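Local coordinates for protein (alpha-2u-globulin) (PDB 2A2U) that probably binds small hydrophobic ligands, hyaline droplet inducers among them, in the cavity of a lipocalin barrel, at residues Gly72-Ile77 / Cys83-Leu88. Numbering follows the deposited sequence.
Sequences GFKFRI and CRELYL
Phe73, Phe75 and Ile77 each form an antiparallel hydrogen-bonded pair, with Leu88, Leu86 and Arg84 in turn, and the six backbone bonds join the two strands without a break; that from Leu86 N to Phe75 O, 3.0 Å, is nearly straight at 169°. On this face Phe75, Ile77, Leu86 and Leu88 pack together. Leu86 lays its CB over the Phe75 ring, 4.2 Å from the centroid, in a CH-pi contact, while Leu88 CG meets the edge of that ring 3.9 Å from Phe75 CE1. Ile77 CG2 touches Leu86 CD1.

On the other face lie charges and a tyrosine. Glu85, bent at chi2, folds its carboxylate back between Lys74 and Arg76: OE1 makes a long salt bridge of 3.7 Å to Arg76 NE, the carboxylate and guanidinium planes 43° apart. Lys74 NZ stays 4.4 Å from Glu85 OE1, its salt bridge being to Asp65 of the second subunit. With CG anti to the backbone N (chi1 -169°), Tyr87 lies across the neighbouring strand, one ring face over Phe73 O and its CD2 3.4 Å from Lys74 CB. The hydroxyl passes over Gly72 to hydrogen-bond Asp65 of its own chain. With an alanine here the ring is gone, and Gly72 and Lys74 CB would probably lose their cover, that Asp65 its hydroxyl partner, and Tyr87 of the second subunit its stacking mate.

Cys83, disulfide-bonded to Cys176, ties the C-terminal segment to the turn end of this beta hairpin, two neighbouring strands of the lipocalin's antiparallel up-and-down barrel.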
# COMPACT_ATOMS: atom_id res chain seq x y z
N GLY A 72 2.11 7.52 -11.38
CA GLY A 72 1.97 8.15 -10.09
C GLY A 72 1.26 9.46 -10.30
O GLY A 72 1.52 10.14 -11.28
N PHE A 73 0.37 9.83 -9.40
CA PHE A 73 -0.36 11.08 -9.53
C PHE A 73 -0.21 11.91 -8.26
O PHE A 73 -0.62 11.47 -7.19
CB PHE A 73 -1.85 10.80 -9.74
CG PHE A 73 -2.18 10.14 -11.05
CD1 PHE A 73 -2.08 8.76 -11.19
CD2 PHE A 73 -2.60 10.89 -12.14
CE1 PHE A 73 -2.39 8.14 -12.40
CE2 PHE A 73 -2.92 10.28 -13.36
CZ PHE A 73 -2.81 8.91 -13.48
N LYS A 74 0.38 13.09 -8.38
CA LYS A 74 0.52 13.99 -7.24
C LYS A 74 -0.51 15.07 -7.47
O LYS A 74 -0.46 15.77 -8.47
CB LYS A 74 1.90 14.60 -7.17
CG LYS A 74 2.05 15.50 -5.99
CD LYS A 74 3.47 15.86 -5.77
CE LYS A 74 3.58 17.34 -5.53
NZ LYS A 74 4.95 17.75 -5.13
N PHE A 75 -1.45 15.22 -6.55
CA PHE A 75 -2.51 16.21 -6.70
C PHE A 75 -2.95 16.77 -5.36
O PHE A 75 -2.57 16.26 -4.31
CB PHE A 75 -3.72 15.55 -7.36
CG PHE A 75 -4.31 14.45 -6.54
CD1 PHE A 75 -3.73 13.19 -6.52
CD2 PHE A 75 -5.43 14.68 -5.74
CE1 PHE A 75 -4.24 12.17 -5.71
CE2 PHE A 75 -5.95 13.67 -4.92
CZ PHE A 75 -5.36 12.41 -4.91
N ARG A 76 -3.78 17.81 -5.40
CA ARG A 76 -4.28 18.44 -4.19
C ARG A 76 -5.77 18.30 -4.10
O ARG A 76 -6.47 18.16 -5.10
CB ARG A 76 -3.92 19.92 -4.14
CG ARG A 76 -2.48 20.18 -3.83
CD ARG A 76 -2.32 21.42 -3.00
NE ARG A 76 -0.99 21.99 -3.18
CZ ARG A 76 -0.65 22.79 -4.18
NH1 ARG A 76 -1.56 23.13 -5.10
NH2 ARG A 76 0.60 23.21 -4.31
N ILE A 77 -6.27 18.35 -2.87
CA ILE A 77 -7.69 18.23 -2.65
C ILE A 77 -8.06 19.05 -1.42
O ILE A 77 -7.33 19.05 -0.43
CB ILE A 77 -8.10 16.75 -2.49
CG1 ILE A 77 -9.61 16.63 -2.40
CG2 ILE A 77 -7.45 16.14 -1.27
CD1 ILE A 77 -10.10 15.23 -2.63
N CYS A 83 -6.41 22.49 1.75
CA CYS A 83 -5.77 21.82 0.64
C CYS A 83 -4.74 20.81 1.09
O CYS A 83 -3.64 21.16 1.50
CB CYS A 83 -5.13 22.86 -0.26
SG CYS A 83 -6.37 23.94 -1.04
N ARG A 84 -5.12 19.54 1.01
CA ARG A 84 -4.27 18.42 1.38
C ARG A 84 -3.50 17.92 0.15
O ARG A 84 -4.05 17.88 -0.95
CB ARG A 84 -5.15 17.32 2.01
CG ARG A 84 -4.54 15.93 2.10
CD ARG A 84 -4.73 15.31 3.49
NE ARG A 84 -4.10 13.99 3.61
CZ ARG A 84 -4.77 12.85 3.75
NH1 ARG A 84 -6.10 12.84 3.79
NH2 ARG A 84 -4.10 11.70 3.85
N GLU A 85 -2.23 17.62 0.33
CA GLU A 85 -1.34 17.13 -0.73
C GLU A 85 -1.31 15.60 -0.70
O GLU A 85 -0.97 15.00 0.32
CB GLU A 85 0.06 17.69 -0.49
CG GLU A 85 1.09 17.37 -1.55
CD GLU A 85 0.93 18.19 -2.80
OE1 GLU A 85 1.48 19.31 -2.87
OE2 GLU A 85 0.27 17.71 -3.73
N LEU A 86 -1.64 14.96 -1.82
CA LEU A 86 -1.67 13.50 -1.90
C LEU A 86 -0.90 12.96 -3.10
O LEU A 86 -0.46 13.72 -3.94
CB LEU A 86 -3.11 13.00 -1.98
CG LEU A 86 -4.04 13.33 -0.81
CD1 LEU A 86 -5.42 12.75 -1.07
CD2 LEU A 86 -3.46 12.76 0.48
N TYR A 87 -0.73 11.65 -3.15
CA TYR A 87 -0.02 10.99 -4.25
C TYR A 87 -0.51 9.55 -4.33
O TYR A 87 -0.37 8.79 -3.38
CB TYR A 87 1.48 11.00 -4.01
CG TYR A 87 2.31 10.56 -5.22
CD1 TYR A 87 2.45 9.20 -5.54
CD2 TYR A 87 2.91 11.50 -6.05
CE1 TYR A 87 3.17 8.79 -6.65
CE2 TYR A 87 3.64 11.10 -7.17
CZ TYR A 87 3.76 9.75 -7.47
OH TYR A 87 4.48 9.36 -8.58
N LEU A 88 -1.08 9.18 -5.48
CA LEU A 88 -1.60 7.83 -5.66
C LEU A 88 -0.93 7.13 -6.81
O LEU A 88 -0.55 7.76 -7.79
CB LEU A 88 -3.11 7.86 -5.94
CG LEU A 88 -4.05 8.39 -4.85
CD1 LEU A 88 -5.48 8.41 -5.35
CD2 LEU A 88 -3.94 7.51 -3.63